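Local atomic coordinates of kappa-carrageenase (Zobellia galactanivorans, PDB entry 5OCR), a protein that probably hydrolyses kappa-carrageenan, a sulfated galactan of red algae, using the family 16 glycoside hydrolase domain, a beta-jellyroll, that makes up this part of a longer protein. Residues 10-14 / 100-104; 45-49 / 119-123; 50-54 / 252-256; 156-160 / 194-198. One frame throughout, in Å; residues are numbered along the deposited sequence. Where two conformers were deposited one is given.

How the contacts relate
Starting from the N terminus, residues 10-14 reach forward to strand 100-107 and close the first loop (contact 1). Before it ends, 45-49 opens contact 2, which closes on strand 115-122, and the adjoining 50-54 opens contact 3, which joins the loop before strand 54-55 to the hairpin strand 252-255. Contacts 1, 2 and 3 therefore cross one another. Contact 4 follows contacts 1 and 2 in series, falls wholly within the span of contact 3, and joins the turn before strand 159-170 to the loop before strand 200-207. Contacts 1 and 2 touch through the sandwich core, where Phe102 CD2 lies 3.7 Å from Leu121 CD1. Contacts 1 and 3 lie on opposite sides of the chain's centre.

Contact 1: residues 10-14 / 100-104; sequences QPTKT and GYFEA
Residues 10-14 form an irregular N-terminal strap over the extended strand 100-104; the closest CA atoms are those of Pro11 and Tyr101, 6.9 Å apart. Thr12 breaks the strap's extended course with phi/psi of -58/-42°. Alternation along the strand directs the CA-CB bonds of Tyr101 and Glu103 toward the strap, while Phe102 packs on Phe119 and Leu121 inside the jellyroll sandwich. The Tyr101 t rotamer (chi1 -161°) lays its ring beneath Pro11: CB stands 3.5 Å from the ring centroid and 4° off the normal, a CH-pi contact. Tyr101 OH donates to Lys13 O at 2.6 Å. Glu103 is stretched (chi1 and chi2 both t), so that OE1 accepts from Thr12 N (3.0 Å, 163°) and from Thr12 OG1 (2.8 Å; chi1 m). Its OE2 bonds to Tyr279 and takes water 1 at 2.7 Å, which also donates to Gln10 O at 2.8 Å. The carboxylate thus gathers several donors, consistent with a charged form held without a salt bridge across this contact.

Contact 2: residues 45-49 / 119-123; sequences GNLPN and FWLYS
This is a small apolar surface contact, burying 137 Å², in which one proline of the loop between strands 21-23 and 54-55 meets two aromatic side chains of strand 115-122. The backbones stay well apart: the nearest CA atoms, of Pro48 and Tyr122, are 9.1 Å from each other. In the loop, Asn46 (-76/55°) centres an inverse gamma turn, with Leu47 N donating to Gly45 O at 2.7 Å; Leu47 and Pro48 then run extended, and the CA-CB bond of Pro48 points toward the strand (ring C-gamma exo). Trp120 and Tyr122, two residues apart in an extended strand, project from the same face, both with chi1 p (56° and 76°). Their strand runs between 134-144 and 233-241 in the jellyroll sheet, and Trp120 packs on Glu138 and Asp140, probably the start of the family 16 E-x-D-x-x-E active-site motif. Pro48 CG lies 3.8 Å from Trp120 CZ2 and 3.9 Å from Tyr122 CZ, obliquely to both rings. Pro48 CD comes to 3.1 Å and Pro48 N to 3.3 Å from Tyr122 OH; that nitrogen has no hydrogen to share, and the hydroxyl bonds to Lys92 NZ, which also bonds Asn46 O.

Contact 3: residues 50-54 / 252-256; sequences TSAWK and KNNAI
The backbones approach most closely where the CA atoms of Ala52 and Ala255 lie 4.6 Å apart, in a contact burying 238 Å². Ser51 (-93/-16°) and Ala52 (-106/-9°) make the loop bend, after which Trp53 returns to an extended conformation; across from them 252-255 is extended throughout. Polar links come first. With chi1 p (46°), Ser51 OG donates to Asn253 O at 2.8 Å, the sole direct hydrogen bond between the segments. A second link runs through water 2, which donates to Ser51 O (2.8 Å) and accepts from Ala255 N (2.8 Å), so the same serine is tied to the strand by its side chain and its carbonyl. Within the loop, Thr50 OG1 donates to Trp53 O at 2.7 Å and closes the bend. The strand addressed here is one arm of a two-stranded antiparallel hairpin, 246-249 with 252-255, which lies apart from the main jellyroll sheet; the loop leads into strand 54-55, which joins that sheet beside 86-97. Apolar and van der Waals contacts fill the remaining surface. Ala52 CB touches Asn253 CB at 3.8 Å and faces Ala255 CB at 4.4 Å, and Ser51 OG meets Lys252 CD at 3.7 Å. Trp53 (chi1 66°, chi2 93°) swings its ring back so that CZ3 lies 4.0 Å from Asn253 ND2, which sits at the ring edge; the indole also packs edge-to-face with Trp55.

Contact 4: residues 156-160 / 194-198; sequences DIYDM and WDPSK. Unlike the reference sequence in segment 194-198: Trp194 (reference Met).
Trp194, where the reference sequence has Met, starts the loop 194-198 in an extended conformation. Its O lies 3.3 Å from Tyr158 CD1, at the edge of that ring, and its indole, stacked with His201, brings CZ3 to 4.0 Å from Met160 CE. Asp195 follows, its CA 5.4 Å from that of Tyr158, the closest such pair; its OD1 reaches Ile157 CG1 at 3.6 Å and accepts from Ser197 N (2.8 Å), an Asx turn, and also from Ser197 OG (2.6 Å). The opposing segment is a type I beta turn, Asp156 to Asp159, leading into strand 159-170 of the jellyroll sheet; the touching parts run 98° apart, CA 157 to 160 against CA 194 to 197. Pro196 wedges in next: CD lies 3.2 Å from Ile157 O and CG 3.8 Å from Met160 CE. Met160 (chi1 p, chi2 t, chi3 p) thus brings its methyl against both Trp194 and Pro196. At Ser197, chi1 p, OG meets Ile157 CD1 at 3.6 Å.

Contact 1: residues 10-14 / 100-104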
loop_
_atom_site.group_PDB
_atom_site.type_symbol
_atom_site.label_atom_id
_atom_site.label_comp_id
_atom_site.label_asym_id
_atom_site.label_seq_id
_atom_site.Cartn_x
_atom_site.Cartn_y
_atom_site.Cartn_z
ATOM N N GLN A 10 -4.602 -6.084 20.721
ATOM C CA GLN A 10 -5.907 -6.268 20.018
ATOM C C GLN A 10 -6.085 -5.179 18.981
ATOM O O GLN A 10 -5.479 -4.108 19.122
ATOM C CB GLN A 10 -7.091 -6.164 21.004
ATOM C CG GLN A 10 -7.193 -7.358 21.955
ATOM C CD GLN A 10 -7.778 -8.534 21.173
ATOM O OE1 GLN A 10 -8.935 -8.514 20.760
ATOM N NE2 GLN A 10 -6.962 -9.554 20.937
ATOM N N PRO A 11 -6.988 -5.392 18.007
ATOM C CA PRO A 11 -7.398 -4.246 17.068
ATOM C C PRO A 11 -7.711 -2.924 17.849
ATOM O O PRO A 11 -8.355 -2.916 18.950
ATOM C CB PRO A 11 -8.634 -4.801 16.357
ATOM C CG PRO A 11 -8.412 -6.325 16.384
ATOM C CD PRO A 11 -7.806 -6.589 17.740
ATOM N N THR A 12 -7.193 -1.800 17.351
ATOM C CA THR A 12 -7.475 -0.474 18.032
ATOM C C THR A 12 -8.941 -0.195 18.125
ATOM O O THR A 12 -9.426 0.323 19.189
ATOM C CB THR A 12 -6.707 0.660 17.315
ATOM O OG1 THR A 12 -5.310 0.337 17.368
ATOM C CG2 THR A 12 -6.867 2.046 18.001
ATOM N N LYS A 13 -9.687 -0.484 17.051
ATOM C CA LYS A 13 -11.114 -0.168 17.063
ATOM C C LYS A 13 -11.830 -1.120 16.110
ATOM O O LYS A 13 -11.355 -1.297 14.999
ATOM C CB LYS A 13 -11.330 1.271 16.599
ATOM C CG LYS A 13 -12.772 1.723 16.582
ATOM C CD LYS A 13 -13.256 1.947 17.998
ATOM C CE LYS A 13 -14.625 2.506 17.790
ATOM N NZ LYS A 13 -15.031 2.903 19.120
ATOM N N THR A 14 -12.954 -1.731 16.521
ATOM C CA THR A 14 -13.645 -2.660 15.604
ATOM C C THR A 14 -15.135 -2.348 15.562
ATOM O O THR A 14 -15.649 -1.612 16.440
ATOM C CB THR A 14 -13.487 -4.135 16.000
ATOM O OG1 THR A 14 -14.198 -4.320 17.244
ATOM C CG2 THR A 14 -11.999 -4.531 16.206
ATOM N N GLY A 100 -10.425 -10.567 8.204
ATOM C CA GLY A 100 -9.657 -10.385 9.420
ATOM C C GLY A 100 -9.535 -8.900 9.711
ATOM O O GLY A 100 -10.274 -8.082 9.115
ATOM N N TYR A 101 -8.606 -8.570 10.589
ATOM C CA TYR A 101 -8.283 -7.191 10.853
ATOM C C TYR A 101 -6.814 -6.937 10.620
ATOM O O TYR A 101 -5.975 -7.743 11.079
ATOM C CB TYR A 101 -8.625 -6.866 12.337
ATOM C CG TYR A 101 -8.770 -5.381 12.669
ATOM C CD1 TYR A 101 -10.032 -4.819 12.824
ATOM C CD2 TYR A 101 -7.628 -4.587 12.904
ATOM C CE1 TYR A 101 -10.151 -3.471 13.099
ATOM C CE2 TYR A 101 -7.764 -3.232 13.121
ATOM C CZ TYR A 101 -9.039 -2.716 13.281
ATOM O OH TYR A 101 -9.182 -1.371 13.599
ATOM N N PHE A 102 -6.488 -5.817 9.939
ATOM C CA PHE A 102 -5.097 -5.529 9.534
ATOM C C PHE A 102 -4.692 -4.140 10.007
ATOM O O PHE A 102 -5.444 -3.164 9.682
ATOM C CB PHE A 102 -4.978 -5.604 8.008
ATOM C CG PHE A 102 -5.598 -6.871 7.445
ATOM C CD1 PHE A 102 -4.783 -7.976 7.190
ATOM C CD2 PHE A 102 -6.974 -7.016 7.237
ATOM C CE1 PHE A 102 -5.345 -9.194 6.815
ATOM C CE2 PHE A 102 -7.542 -8.205 6.766
ATOM C CZ PHE A 102 -6.701 -9.316 6.550
ATOM N N GLU A 103 -3.576 -4.002 10.719
ATOM C CA GLU A 103 -3.236 -2.683 11.257
ATOM C C GLU A 103 -1.758 -2.451 11.174
ATOM O O GLU A 103 -0.989 -3.441 11.395
ATOM C CB GLU A 103 -3.656 -2.753 12.768
ATOM C CG GLU A 103 -3.535 -1.348 13.447
ATOM C CD GLU A 103 -4.015 -1.374 14.918
ATOM O OE1 GLU A 103 -5.255 -1.373 15.099
ATOM O OE2 GLU A 103 -3.152 -1.406 15.831
ATOM N N ALA A 104 -1.342 -1.223 10.864
ATOM C CA ALA A 104 0.054 -0.858 10.886
ATOM C C ALA A 104 0.202 0.519 11.413
ATOM O O ALA A 104 -0.691 1.377 11.267
ATOM C CB ALA A 104 0.589 -0.994 9.423
HETATM O O HOH W 1 -3.163 -2.931 18.112
#

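Contact 2: residues 45-49 / 119-123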
loop_
_atom_site.group_PDB
_atom_site.type_symbol
_atom_site.label_atom_id
_atom_site.label_comp_id
_atom_site.label_asym_id
_atom_site.label_seq_id
_atom_site.Cartn_x
_atom_site.Cartn_y
_atom_site.Cartn_z
ATOM N N GLY A 45 11.564 -11.749 -5.504
ATOM C CA GLY A 45 10.975 -12.648 -6.463
ATOM C C GLY A 45 9.499 -12.383 -6.579
ATOM O O GLY A 45 9.035 -11.599 -7.420
ATOM N N ASN A 46 8.755 -12.955 -5.688
ATOM C CA ASN A 46 7.336 -12.882 -5.745
ATOM C C ASN A 46 6.778 -11.506 -5.285
ATOM O O ASN A 46 5.954 -11.450 -4.386
ATOM C CB ASN A 46 6.871 -14.053 -4.884
ATOM C CG ASN A 46 7.636 -15.325 -5.240
ATOM O OD1 ASN A 46 7.541 -15.807 -6.358
ATOM N ND2 ASN A 46 8.434 -15.819 -4.318
ATOM N N LEU A 47 7.226 -10.403 -5.896
ATOM C CA LEU A 47 6.833 -9.005 -5.426
ATOM C C LEU A 47 5.985 -8.315 -6.491
ATOM O O LEU A 47 6.036 -8.739 -7.666
ATOM C CB LEU A 47 8.100 -8.176 -5.086
ATOM C CG LEU A 47 8.936 -8.786 -3.956
ATOM C CD1 LEU A 47 10.252 -8.051 -3.775
ATOM C CD2 LEU A 47 8.120 -8.844 -2.640
ATOM N N PRO A 48 5.226 -7.225 -6.136
ATOM C CA PRO A 48 4.338 -6.630 -7.154
ATOM C C PRO A 48 5.054 -6.208 -8.407
ATOM O O PRO A 48 6.205 -5.707 -8.381
ATOM C CB PRO A 48 3.726 -5.367 -6.479
ATOM C CG PRO A 48 4.111 -5.408 -5.062
ATOM C CD PRO A 48 5.017 -6.602 -4.811
ATOM N N ASN A 49 4.378 -6.469 -9.520
ATOM C CA ASN A 49 4.736 -5.857 -10.822
ATOM C C ASN A 49 4.724 -4.347 -10.672
ATOM O O ASN A 49 3.760 -3.789 -10.172
ATOM C CB ASN A 49 3.734 -6.329 -11.887
ATOM C CG ASN A 49 4.033 -7.742 -12.342
ATOM O OD1 ASN A 49 5.209 -8.124 -12.468
ATOM N ND2 ASN A 49 2.981 -8.533 -12.592
ATOM N N PHE A 119 -0.021 0.833 2.932
ATOM C CA PHE A 119 -0.259 -0.467 3.610
ATOM C C PHE A 119 -1.439 -1.059 2.834
ATOM O O PHE A 119 -2.483 -0.396 2.671
ATOM C CB PHE A 119 -0.678 -0.134 5.063
ATOM C CG PHE A 119 -1.103 -1.325 5.882
ATOM C CD1 PHE A 119 -0.439 -2.618 5.767
ATOM C CD2 PHE A 119 -2.032 -1.146 6.946
ATOM C CE1 PHE A 119 -0.837 -3.650 6.628
ATOM C CE2 PHE A 119 -2.383 -2.198 7.785
ATOM C CZ PHE A 119 -1.788 -3.467 7.626
ATOM N N TRP A 120 -1.314 -2.302 2.353
ATOM C CA TRP A 120 -2.336 -2.769 1.412
ATOM C C TRP A 120 -2.302 -4.271 1.314
ATOM O O TRP A 120 -1.314 -4.910 1.727
ATOM C CB TRP A 120 -2.162 -2.087 0.030
ATOM C CG TRP A 120 -0.807 -2.232 -0.623
ATOM C CD1 TRP A 120 0.457 -1.764 -0.153
ATOM C CD2 TRP A 120 -0.536 -2.888 -1.898
ATOM N NE1 TRP A 120 1.424 -2.066 -1.059
ATOM C CE2 TRP A 120 0.896 -2.792 -2.116
ATOM C CE3 TRP A 120 -1.339 -3.490 -2.871
ATOM C CZ2 TRP A 120 1.507 -3.261 -3.316
ATOM C CZ3 TRP A 120 -0.710 -4.062 -4.036
ATOM C CH2 TRP A 120 0.667 -3.926 -4.272
ATOM N N LEU A 121 -3.400 -4.836 0.834
ATOM C CA LEU A 121 -3.582 -6.323 0.779
ATOM C C LEU A 121 -3.834 -6.609 -0.690
ATOM O O LEU A 121 -4.608 -5.912 -1.315
ATOM C CB LEU A 121 -4.798 -6.791 1.636
ATOM C CG LEU A 121 -4.963 -5.979 2.964
ATOM C CD1 LEU A 121 -6.283 -6.324 3.659
ATOM C CD2 LEU A 121 -3.784 -6.275 3.898
ATOM N N TYR A 122 -3.203 -7.648 -1.306
ATOM C CA TYR A 122 -3.505 -7.879 -2.705
ATOM C C TYR A 122 -3.331 -9.363 -3.017
ATOM O O TYR A 122 -2.565 -10.067 -2.346
ATOM C CB TYR A 122 -2.681 -7.032 -3.682
ATOM C CG TYR A 122 -1.253 -7.457 -3.896
ATOM C CD1 TYR A 122 -0.294 -7.301 -2.880
ATOM C CD2 TYR A 122 -0.869 -7.960 -5.110
ATOM C CE1 TYR A 122 1.045 -7.659 -3.078
ATOM C CE2 TYR A 122 0.446 -8.298 -5.341
ATOM C CZ TYR A 122 1.395 -8.171 -4.318
ATOM O OH TYR A 122 2.679 -8.572 -4.606
ATOM N N SER A 123 -4.132 -9.817 -4.000
ATOM C CA SER A 123 -4.043 -11.244 -4.439
ATOM C C SER A 123 -3.240 -11.460 -5.667
ATOM O O SER A 123 -2.763 -10.535 -6.297
ATOM C CB SER A 123 -5.399 -11.785 -4.840
ATOM O OG SER A 123 -5.976 -11.040 -5.925
#

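Contact 3: residues 50-54 / 252-256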
loop_
_atom_site.group_PDB
_atom_site.type_symbol
_atom_site.label_atom_id
_atom_site.label_comp_id
_atom_site.label_asym_id
_atom_site.label_seq_id
_atom_site.Cartn_x
_atom_site.Cartn_y
_atom_site.Cartn_z
ATOM N N THR A 50 5.838 -3.693 -10.942
ATOM C CA THR A 50 5.846 -2.255 -10.878
ATOM C C THR A 50 6.483 -1.900 -12.173
ATOM O O THR A 50 7.511 -2.492 -12.559
ATOM C CB THR A 50 6.702 -1.755 -9.721
ATOM O OG1 THR A 50 7.865 -2.590 -9.643
ATOM C CG2 THR A 50 5.953 -1.941 -8.393
ATOM N N SER A 51 5.862 -0.983 -12.882
ATOM C CA SER A 51 6.395 -0.647 -14.209
ATOM C C SER A 51 7.347 0.526 -14.066
ATOM O O SER A 51 8.167 0.786 -14.965
ATOM C CB SER A 51 5.240 -0.359 -15.187
ATOM O OG SER A 51 4.279 0.493 -14.586
ATOM N N ALA A 52 7.256 1.212 -12.918
ATOM C CA ALA A 52 7.978 2.420 -12.698
ATOM C C ALA A 52 9.162 2.387 -11.793
ATOM O O ALA A 52 9.836 3.385 -11.698
ATOM C CB ALA A 52 7.040 3.614 -12.359
ATOM N N TRP A 53 9.424 1.270 -11.057
ATOM C CA TRP A 53 10.621 1.176 -10.232
ATOM C C TRP A 53 10.836 -0.266 -9.922
ATOM O O TRP A 53 9.974 -1.031 -10.288
ATOM C CB TRP A 53 10.457 1.983 -8.932
ATOM C CG TRP A 53 9.405 1.442 -7.990
ATOM C CD1 TRP A 53 9.625 0.544 -6.939
ATOM C CD2 TRP A 53 7.972 1.763 -7.946
ATOM N NE1 TRP A 53 8.448 0.274 -6.284
ATOM C CE2 TRP A 53 7.420 0.993 -6.797
ATOM C CE3 TRP A 53 7.088 2.532 -8.737
ATOM C CZ2 TRP A 53 6.014 0.988 -6.504
ATOM C CZ3 TRP A 53 5.722 2.549 -8.428
ATOM C CH2 TRP A 53 5.203 1.814 -7.328
ATOM N N LYS A 54 11.926 -0.637 -9.275
ATOM C CA LYS A 54 12.167 -2.007 -8.851
ATOM C C LYS A 54 12.367 -2.134 -7.332
ATOM O O LYS A 54 12.608 -1.134 -6.642
ATOM C CB LYS A 54 13.411 -2.546 -9.542
ATOM C CG LYS A 54 12.989 -2.904 -10.983
ATOM C CD LYS A 54 14.106 -3.164 -11.927
ATOM C CE LYS A 54 13.495 -3.682 -13.239
ATOM N NZ LYS A 54 12.678 -2.631 -13.892
ATOM N N LYS A 252 -1.317 2.920 -15.989
ATOM C CA LYS A 252 -0.068 2.578 -15.298
ATOM C C LYS A 252 0.909 3.757 -15.185
ATOM O O LYS A 252 0.996 4.636 -16.066
ATOM C CB LYS A 252 0.626 1.337 -15.910
ATOM C CG LYS A 252 1.052 1.489 -17.364
ATOM C CD LYS A 252 2.281 0.650 -17.663
ATOM C CE LYS A 252 2.690 0.845 -19.111
ATOM N NZ LYS A 252 2.364 2.227 -19.553
ATOM N N ASN A 253 1.601 3.774 -14.042
ATOM C CA ASN A 253 2.735 4.633 -13.821
ATOM C C ASN A 253 3.819 4.361 -14.922
ATOM O O ASN A 253 4.230 3.219 -15.117
ATOM C CB ASN A 253 3.311 4.373 -12.409
ATOM C CG ASN A 253 2.383 4.827 -11.290
ATOM O OD1 ASN A 253 1.217 5.082 -11.525
ATOM N ND2 ASN A 253 2.918 4.945 -10.059
ATOM N N ASN A 254 4.239 5.389 -15.647
ATOM C CA ASN A 254 5.415 5.258 -16.534
ATOM C C ASN A 254 6.582 5.988 -15.894
ATOM O O ASN A 254 6.436 7.152 -15.516
ATOM C CB ASN A 254 5.160 5.862 -17.895
ATOM C CG ASN A 254 4.094 5.103 -18.659
ATOM O OD1 ASN A 254 4.344 4.626 -19.767
ATOM N ND2 ASN A 254 2.908 4.944 -18.045
ATOM N N ALA A 255 7.721 5.334 -15.789
ATOM C CA ALA A 255 8.899 6.067 -15.270
ATOM C C ALA A 255 9.282 7.358 -16.041
ATOM O O ALA A 255 9.189 7.387 -17.261
ATOM C CB ALA A 255 10.097 5.149 -15.150
ATOM N N ILE A 256 9.669 8.421 -15.328
ATOM C CA ILE A 256 10.255 9.674 -15.950
ATOM C C ILE A 256 11.741 9.664 -15.625
ATOM O O ILE A 256 12.141 9.389 -14.499
ATOM C CB ILE A 256 9.541 10.929 -15.363
ATOM C CG1 ILE A 256 8.013 10.797 -15.600
ATOM C CG2 ILE A 256 10.182 12.241 -15.812
ATOM C CD1 ILE A 256 7.234 12.071 -15.438
HETATM O O HOH W 2 7.927 2.806 -16.934
#

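Contact 4: residues 156-160 / 194-198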
loop_
_atom_site.group_PDB
_atom_site.type_symbol
_atom_site.label_atom_id
_atom_site.label_comp_id
_atom_site.label_asym_id
_atom_site.label_seq_id
_atom_site.Cartn_x
_atom_site.Cartn_y
_atom_site.Cartn_z
ATOM N N ASP A 156 -3.432 17.506 -1.212
ATOM C CA ASP A 156 -2.133 17.946 -0.663
ATOM C C ASP A 156 -1.732 16.908 0.387
ATOM O O ASP A 156 -2.288 15.800 0.423
ATOM C CB ASP A 156 -2.182 19.364 -0.038
ATOM C CG ASP A 156 -3.215 19.494 1.111
ATOM O OD1 ASP A 156 -3.673 20.623 1.461
ATOM O OD2 ASP A 156 -3.576 18.474 1.747
ATOM N N ILE A 157 -0.687 17.235 1.138
ATOM C CA ILE A 157 -0.062 16.268 2.038
ATOM C C ILE A 157 -1.055 15.743 3.154
ATOM O O ILE A 157 -0.874 14.665 3.680
ATOM C CB ILE A 157 1.186 16.883 2.660
ATOM C CG1 ILE A 157 2.029 15.748 3.269
ATOM C CG2 ILE A 157 0.821 17.815 3.802
ATOM C CD1 ILE A 157 3.519 15.729 2.985
ATOM N N TYR A 158 -2.093 16.499 3.484
ATOM C CA TYR A 158 -3.014 16.078 4.558
ATOM C C TYR A 158 -4.059 15.041 4.087
ATOM O O TYR A 158 -4.757 14.422 4.908
ATOM C CB TYR A 158 -3.760 17.317 5.031
ATOM C CG TYR A 158 -2.817 18.289 5.727
ATOM C CD1 TYR A 158 -2.456 18.087 7.081
ATOM C CD2 TYR A 158 -2.307 19.397 5.056
ATOM C CE1 TYR A 158 -1.604 19.002 7.723
ATOM C CE2 TYR A 158 -1.412 20.288 5.707
ATOM C CZ TYR A 158 -1.091 20.068 7.004
ATOM O OH TYR A 158 -0.263 20.987 7.670
ATOM N N ASP A 159 -4.207 14.941 2.762
ATOM C CA ASP A 159 -5.215 14.026 2.184
ATOM C C ASP A 159 -4.625 12.614 2.053
ATOM O O ASP A 159 -3.485 12.456 1.597
ATOM C CB ASP A 159 -5.632 14.520 0.794
ATOM C CG ASP A 159 -6.314 15.930 0.881
ATOM O OD1 ASP A 159 -7.248 16.104 1.688
ATOM O OD2 ASP A 159 -5.926 16.872 0.139
ATOM N N MET A 160 -5.469 11.624 2.358
ATOM C CA MET A 160 -5.078 10.230 2.052
ATOM C C MET A 160 -6.154 9.461 1.352
ATOM O O MET A 160 -7.318 9.842 1.351
ATOM C CB MET A 160 -4.574 9.511 3.320
ATOM C CG MET A 160 -5.711 9.290 4.296
ATOM S SD MET A 160 -5.015 8.901 5.955
ATOM C CE MET A 160 -4.104 10.337 6.469
ATOM N N TRP A 194 -3.485 16.377 10.853
ATOM C CA TRP A 194 -2.015 16.399 11.085
ATOM C C TRP A 194 -1.344 15.928 9.814
ATOM O O TRP A 194 -1.998 15.349 8.943
ATOM C CB TRP A 194 -1.643 15.422 12.257
ATOM C CG TRP A 194 -2.623 14.277 12.415
ATOM C CD1 TRP A 194 -3.606 14.073 13.391
ATOM C CD2 TRP A 194 -2.669 13.062 11.577
ATOM N NE1 TRP A 194 -4.264 12.884 13.199
ATOM C CE2 TRP A 194 -3.742 12.231 12.110
ATOM C CE3 TRP A 194 -1.940 12.612 10.497
ATOM C CZ2 TRP A 194 -4.049 10.977 11.540
ATOM C CZ3 TRP A 194 -2.291 11.395 9.897
ATOM C CH2 TRP A 194 -3.294 10.589 10.427
ATOM N N ASP A 195 -0.049 16.248 9.675
ATOM C CA ASP A 195 0.689 15.904 8.478
ATOM C C ASP A 195 1.156 14.438 8.660
ATOM O O ASP A 195 1.978 14.177 9.519
ATOM C CB ASP A 195 1.908 16.876 8.459
ATOM C CG ASP A 195 2.859 16.580 7.322
ATOM O OD1 ASP A 195 2.837 15.451 6.733
ATOM O OD2 ASP A 195 3.712 17.462 7.036
ATOM N N PRO A 196 0.660 13.474 7.829
ATOM C CA PRO A 196 1.011 12.041 7.946
ATOM C C PRO A 196 2.486 11.760 7.738
ATOM O O PRO A 196 2.948 10.668 8.134
ATOM C CB PRO A 196 0.162 11.313 6.828
ATOM C CG PRO A 196 -0.927 12.364 6.531
ATOM C CD PRO A 196 -0.218 13.733 6.651
ATOM N N SER A 197 3.233 12.669 7.121
ATOM C CA SER A 197 4.638 12.471 6.876
ATOM C C SER A 197 5.461 12.786 8.117
ATOM O O SER A 197 6.641 12.524 8.072
ATOM C CB SER A 197 5.110 13.336 5.675
ATOM O OG SER A 197 5.257 14.737 5.996
ATOM N N LYS A 198 4.870 13.372 9.183
ATOM C CA LYS A 198 5.699 13.881 10.291
ATOM C C LYS A 198 5.706 13.031 11.541
ATOM O O LYS A 198 6.590 13.227 12.369
ATOM C CB LYS A 198 5.296 15.298 10.665
ATOM C CG LYS A 198 5.699 16.254 9.525
ATOM C CD LYS A 198 7.198 16.604 9.501
ATOM C CE LYS A 198 7.496 17.612 8.404
ATOM N NZ LYS A 198 6.847 18.867 8.843
#